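Local coordinates for RsbT co-antagonist protein RsbRA (Bacillus subtilis, PDB 2BNL) that regulates sigma-B activity in the general stress response as a stressosome component, stimulating the RsbT kinase toward RsbS in vitro, and begins with a globin-like N-terminal domain, at residues 7-10 with 11-15; 50-53 with 54-58; 119-122 with 123-127. All coordinates share one frame; numbering follows the deposited sequence.

Contact 1 (7-10 with 11-15); sequences VYQF and IAENQ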
# COMPACT_ATOMS: atom_id res chain seq x y z
N VAL A 7 6.22 10.38 -14.68
CA VAL A 7 6.83 9.35 -13.90
C VAL A 7 7.33 8.26 -14.82
O VAL A 7 8.44 7.78 -14.68
CB VAL A 7 5.83 8.83 -12.81
CG1 VAL A 7 6.29 7.55 -12.15
CG2 VAL A 7 5.55 9.99 -11.76
N TYR A 8 6.48 7.84 -15.75
CA TYR A 8 6.91 6.76 -16.68
C TYR A 8 8.21 7.11 -17.36
O TYR A 8 9.15 6.29 -17.41
CB TYR A 8 5.76 6.44 -17.72
CG TYR A 8 6.08 5.30 -18.66
CD1 TYR A 8 5.58 4.00 -18.39
CD2 TYR A 8 6.99 5.45 -19.71
CE1 TYR A 8 5.88 2.96 -19.19
CE2 TYR A 8 7.35 4.38 -20.53
CZ TYR A 8 6.77 3.14 -20.27
OH TYR A 8 7.10 2.05 -21.00
N GLN A 9 8.29 8.33 -17.91
CA GLN A 9 9.50 8.78 -18.57
C GLN A 9 10.75 8.80 -17.71
O GLN A 9 11.80 8.43 -18.14
CB GLN A 9 9.25 10.12 -19.19
CG GLN A 9 10.49 10.96 -19.32
CD GLN A 9 10.27 12.37 -19.92
OE1 GLN A 9 9.42 13.21 -19.46
NE2 GLN A 9 11.04 12.62 -20.92
N PHE A 10 10.60 9.15 -16.44
CA PHE A 10 11.71 9.14 -15.57
C PHE A 10 12.17 7.72 -15.32
O PHE A 10 13.34 7.43 -15.34
CB PHE A 10 11.39 9.90 -14.25
CG PHE A 10 12.56 10.02 -13.37
CD1 PHE A 10 13.36 11.16 -13.40
CD2 PHE A 10 12.93 8.98 -12.54
CE1 PHE A 10 14.48 11.24 -12.56
CE2 PHE A 10 14.06 9.06 -11.72
CZ PHE A 10 14.82 10.17 -11.72
N ILE A 11 11.25 6.80 -15.12
CA ILE A 11 11.62 5.39 -14.97
C ILE A 11 12.30 4.90 -16.20
O ILE A 11 13.37 4.29 -16.06
CB ILE A 11 10.43 4.49 -14.59
CG1 ILE A 11 9.84 4.97 -13.25
CG2 ILE A 11 10.80 2.94 -14.63
CD1 ILE A 11 8.36 4.45 -13.09
N ALA A 12 11.72 5.15 -17.41
CA ALA A 12 12.32 4.71 -18.66
C ALA A 12 13.77 5.21 -18.84
O ALA A 12 14.59 4.45 -19.32
CB ALA A 12 11.49 5.09 -19.85
N GLU A 13 14.06 6.46 -18.42
CA GLU A 13 15.35 7.09 -18.60
C GLU A 13 16.38 6.76 -17.52
O GLU A 13 17.49 7.07 -17.70
CB GLU A 13 15.21 8.61 -18.69
CG GLU A 13 14.54 8.96 -19.94
CD GLU A 13 13.97 10.35 -19.99
OE1 GLU A 13 14.06 11.10 -18.96
OE2 GLU A 13 13.35 10.66 -21.07
N ASN A 14 15.97 6.05 -16.48
CA ASN A 14 16.82 5.83 -15.28
C ASN A 14 16.77 4.40 -14.84
O ASN A 14 16.78 4.13 -13.65
CB ASN A 14 16.35 6.78 -14.19
CG ASN A 14 16.63 8.29 -14.57
OD1 ASN A 14 17.78 8.73 -14.49
ND2 ASN A 14 15.58 9.04 -14.97
N GLN A 15 16.65 3.49 -15.82
CA GLN A 15 16.37 2.12 -15.50
C GLN A 15 17.50 1.47 -14.67
O GLN A 15 17.21 0.75 -13.71
CB GLN A 15 16.15 1.30 -16.75
CG GLN A 15 14.77 1.55 -17.47
CD GLN A 15 14.66 0.84 -18.85
OE1 GLN A 15 14.82 -0.36 -18.91
NE2 GLN A 15 14.42 1.60 -19.94
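Ile11 sits one turn beyond Val7 on helix 5-13, its backbone N bonded to Val7 O and its CD1 lying 3.8 Å from Val7 CG1. From there the two side chains reach Phe119 on helix 109-135. Ala12 repeats the helical bond, N to Tyr8 O at 2.8 Å, and its methyl approaches the ring of Tyr8, whose OH bonds to Leu54 O at the end of helix 39-54. At Glu13 the carboxylate swings back over the preceding turn: OE2 takes a bond from Gln9 NE2 at 3.0 Å on its syn side, 23° out of the carboxylate plane. Asn14 then lays its amide over the Phe10 ring, the two planes 27° apart. ND2 stands 3.2 Å above the ring plane, over its centre, and gives a hydrogen to Phe10 O at 2.8 Å, which lies in the amide plane. CG of Asn14 lies beside its backbone N, anti to the carbonyl carbon (chi1 -67°), which brings the amide back over the ring. Gln15, on helix 15-30, bonds through NE2 to Ala12 O. Where the first helix ends, side-chain amides take up carbonyls of its last turn, and the ring face under Asn14 probably suits its partly positive NH2 group.

Contact 2 (50-53 with 54-58); sequences IDIL and LLSVK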
# COMPACT_ATOMS: atom_id res chain seq x y z
N ILE A 50 10.43 -3.51 -12.41
CA ILE A 50 10.57 -2.45 -13.39
C ILE A 50 9.84 -2.81 -14.75
O ILE A 50 9.26 -1.93 -15.38
CB ILE A 50 12.07 -2.06 -13.69
CG1 ILE A 50 12.76 -1.52 -12.45
CG2 ILE A 50 12.24 -0.78 -14.61
CD1 ILE A 50 14.43 -1.56 -12.40
N ASP A 51 9.97 -4.05 -15.19
CA ASP A 51 9.36 -4.53 -16.42
C ASP A 51 7.82 -4.40 -16.34
O ASP A 51 7.22 -4.01 -17.30
CB ASP A 51 9.67 -5.99 -16.69
CG ASP A 51 11.06 -6.22 -17.27
OD1 ASP A 51 11.82 -5.26 -17.47
OD2 ASP A 51 11.34 -7.40 -17.52
N ILE A 52 7.26 -4.68 -15.17
CA ILE A 52 5.84 -4.36 -14.85
C ILE A 52 5.48 -2.89 -15.01
O ILE A 52 4.50 -2.54 -15.69
CB ILE A 52 5.38 -4.90 -13.49
CG1 ILE A 52 5.36 -6.44 -13.50
CG2 ILE A 52 4.07 -4.28 -13.06
CD1 ILE A 52 5.59 -7.10 -12.13
N LEU A 53 6.33 -2.04 -14.48
CA LEU A 53 6.10 -0.63 -14.53
C LEU A 53 6.08 -0.17 -15.97
O LEU A 53 5.21 0.61 -16.36
CB LEU A 53 7.16 0.13 -13.70
CG LEU A 53 7.28 -0.18 -12.24
CD1 LEU A 53 8.42 0.69 -11.64
CD2 LEU A 53 6.07 -0.09 -11.44
N LEU A 54 7.04 -0.66 -16.77
CA LEU A 54 7.21 -0.20 -18.16
C LEU A 54 6.00 -0.62 -19.09
O LEU A 54 5.81 -0.05 -20.12
CB LEU A 54 8.58 -0.67 -18.69
CG LEU A 54 9.73 0.14 -18.05
CD1 LEU A 54 11.03 -0.42 -18.54
CD2 LEU A 54 9.67 1.71 -18.34
N LEU A 55 5.23 -1.64 -18.67
CA LEU A 55 4.00 -2.09 -19.32
C LEU A 55 2.78 -1.37 -18.82
O LEU A 55 1.75 -1.56 -19.36
CB LEU A 55 3.82 -3.60 -19.05
CG LEU A 55 4.84 -4.53 -19.69
CD1 LEU A 55 4.72 -5.95 -19.06
CD2 LEU A 55 4.60 -4.58 -21.22
N SER A 56 2.91 -0.58 -17.77
CA SER A 56 1.75 -0.02 -16.98
C SER A 56 1.42 1.46 -17.13
O SER A 56 0.88 2.11 -16.19
CB SER A 56 1.94 -0.40 -15.51
OG SER A 56 1.99 -1.79 -15.35
N VAL A 57 1.76 2.05 -18.28
CA VAL A 57 1.57 3.51 -18.41
C VAL A 57 0.05 3.92 -18.30
O VAL A 57 -0.24 4.95 -17.79
CB VAL A 57 2.22 4.10 -19.71
CG1 VAL A 57 1.42 3.81 -20.93
CG2 VAL A 57 2.45 5.56 -19.59
N LYS A 58 -0.83 3.04 -18.76
CA LYS A 58 -2.25 3.26 -18.73
C LYS A 58 -2.79 2.83 -17.39
O LYS A 58 -3.43 3.60 -16.67
CB LYS A 58 -2.91 2.51 -19.86
CG LYS A 58 -4.42 2.79 -20.00
CD LYS A 58 -5.05 1.87 -21.05
CE LYS A 58 -6.58 2.11 -21.06
NZ LYS A 58 -7.23 2.33 -22.38
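Ile50 and Leu54 lie side by side and point the same way, CG2 of the isoleucine 4.1 Å from CD1 of the leucine. In Ile50 the longer branch, CG1, is anti to the carbonyl carbon (chi1 -62°); this puts CG2 anti to the backbone N, beside the carbonyl carbon and toward the next turn, where Leu54 CD1 lies. Beneath the pair runs the helical bond from Leu54 N to Ile50 O at 2.9 Å, and CG of Leu54 also rests on that same oxygen. Ile11 of helix 5-13 packs against both side chains.

Ser56 is turned quite differently, back toward the helix it has just left. Its OG donates to Ile52 O at 2.6 Å, coming from above the carbonyl plane, 40° out of it, with Ile52 CG2 4.0 Å from that OG. The backbone N of Ser56 bonds to Leu53 O at 2.9 Å, again from above the carbonyl plane, and so reaches back three residues where Leu54 N reaches back four. This is the C-terminal end of helix 39-54 in the all-helical globin-like domain, where an i to i-3 bond replaces the i to i-4 pattern and the chain leaves for the loop before helix 64-76. Leu55 N has weak bonds to Asp51 O and Ile52 O, and its side chain lies over Asp51 O, with CG 3.4 Å from it. The carboxylate of Asp51 turns elsewhere, to a salt bridge with Lys47. Ile52 and Leu53 point inward from this last turn, and both pack on Ile123 of helix 109-135.

Contact 3 (119-122 with 123-127); sequences FFSP and INTEI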
# COMPACT_ATOMS: atom_id res chain seq x y z
N PHE A 119 0.53 6.54 -10.46
CA PHE A 119 1.15 5.49 -11.28
C PHE A 119 1.30 4.15 -10.54
O PHE A 119 0.94 3.11 -11.06
CB PHE A 119 2.44 6.01 -11.83
CG PHE A 119 3.18 5.04 -12.66
CD1 PHE A 119 2.70 4.66 -13.86
CD2 PHE A 119 4.31 4.39 -12.13
CE1 PHE A 119 3.44 3.70 -14.68
CE2 PHE A 119 4.97 3.44 -12.85
CZ PHE A 119 4.58 3.11 -14.15
N PHE A 120 1.87 4.18 -9.33
CA PHE A 120 2.26 2.99 -8.61
C PHE A 120 1.15 2.32 -7.84
O PHE A 120 1.12 1.11 -7.76
CB PHE A 120 3.35 3.40 -7.58
CG PHE A 120 4.71 3.46 -8.17
CD1 PHE A 120 5.46 2.31 -8.35
CD2 PHE A 120 5.25 4.66 -8.67
CE1 PHE A 120 6.80 2.42 -8.88
CE2 PHE A 120 6.57 4.68 -9.21
CZ PHE A 120 7.28 3.56 -9.33
N SER A 121 0.22 3.12 -7.27
CA SER A 121 -0.78 2.58 -6.35
C SER A 121 -1.59 1.39 -6.96
O SER A 121 -1.57 0.33 -6.42
CB SER A 121 -1.78 3.68 -5.80
OG SER A 121 -2.52 3.11 -4.75
N PRO A 122 -2.19 1.57 -8.14
CA PRO A 122 -2.92 0.40 -8.75
C PRO A 122 -2.06 -0.86 -9.12
O PRO A 122 -2.52 -1.99 -9.08
CB PRO A 122 -3.58 1.02 -9.99
CG PRO A 122 -2.81 2.26 -10.31
CD PRO A 122 -2.19 2.77 -9.01
N ILE A 123 -0.81 -0.61 -9.50
CA ILE A 123 0.14 -1.70 -9.73
C ILE A 123 0.43 -2.46 -8.46
O ILE A 123 0.27 -3.68 -8.37
CB ILE A 123 1.47 -1.17 -10.27
CG1 ILE A 123 1.27 -0.48 -11.58
CG2 ILE A 123 2.49 -2.26 -10.37
CD1 ILE A 123 2.51 0.42 -12.14
N ASN A 124 0.80 -1.71 -7.41
CA ASN A 124 1.09 -2.37 -6.14
C ASN A 124 -0.07 -3.09 -5.51
O ASN A 124 0.12 -4.14 -4.93
CB ASN A 124 1.69 -1.37 -5.08
CG ASN A 124 3.04 -0.81 -5.52
OD1 ASN A 124 3.71 -1.43 -6.39
ND2 ASN A 124 3.42 0.32 -4.97
N THR A 125 -1.25 -2.49 -5.58
CA THR A 125 -2.49 -3.15 -5.04
C THR A 125 -2.77 -4.46 -5.77
O THR A 125 -3.17 -5.44 -5.19
CB THR A 125 -3.71 -2.25 -5.06
OG1 THR A 125 -4.06 -1.91 -6.40
CG2 THR A 125 -3.54 -1.04 -4.17
N GLU A 126 -2.49 -4.48 -7.04
CA GLU A 126 -2.72 -5.67 -7.87
C GLU A 126 -1.66 -6.71 -7.51
O GLU A 126 -1.90 -7.90 -7.49
CB GLU A 126 -2.56 -5.29 -9.32
CG GLU A 126 -3.06 -6.34 -10.27
CD GLU A 126 -4.54 -6.70 -10.02
OE1 GLU A 126 -5.27 -5.74 -9.76
OE2 GLU A 126 -4.87 -7.92 -9.95
N ILE A 127 -0.44 -6.28 -7.33
CA ILE A 127 0.54 -7.20 -6.78
C ILE A 127 0.12 -7.82 -5.43
O ILE A 127 0.27 -9.07 -5.20
CB ILE A 127 1.99 -6.58 -6.74
CG1 ILE A 127 2.54 -6.27 -8.12
CG2 ILE A 127 2.96 -7.48 -5.90
CD1 ILE A 127 3.76 -5.38 -8.11
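Ile123 lays its CD1 methyl over one face of the Phe119 ring, 4.1 Å from the centroid and 17° off the ring normal, a CH-pi contact displaced toward the rim, with CZ the nearest ring atom. The same methyl lies 3.3 Å from Phe119 O. With CG1 beside its own backbone N (chi1 -61°), the Ile123 side chain runs back along the helix and brings CD1 to the ring of the preceding turn. Phe119 itself is set against its neighbour: its CD2 lies 3.6 Å above the Phe120 ring, toward the rim of that face. Cutting Ile123 back to an alanine removes the methyl over Phe119, and the gap would probably leave that ring free to shift.

Pro122 has no N-H to give, and helix 109-135 is kinked there, the regular bond to the turn before being absent. Past the kink the helical pattern resumes in this globin-like domain: Asn124 N reaches Phe120 O almost straight at 2.9 Å, Thr125 N bonds to Ser121 O at 3.0 Å, and Glu126 N meets Pro122 O at 3.2 Å from above the carbonyl plane.

Farther out, Tyr49 of helix 39-54 bonds through OH to Asn124 OD1, and Val7 and Ile11 of helix 5-13 pack on Phe120. The face carrying Thr125 and Glu126 looks to the second subunit, whose Lys82 bonds to Thr125 OG1 and forms a salt bridge with Glu126 OE1, with Ala89 and Ala85 of that subunit packed on Ser121 and Thr125.

In the fold
All three contacts are local, yet they touch one another through their buried sides. Contact 3 is the most buried and the only one in reach of the second subunit; contacts 1 and 2 mark the ends of helices 5-13 and 39-54, each partly buried with an exposed side. Contact 1 meets contact 2 where Tyr8 CD1 packs on Val57 CB at 3.6 Å, and contact 3 through Ile11 CD1 on Phe119 CE2. Contacts 2 and 3 close up where Ser56 CB comes to Ile123 CD1. Side-chain amides and a hydroxyl bond to carbonyls of the last turn in the first two; apolar methyl-on-ring packing and a proline kink set the third apart.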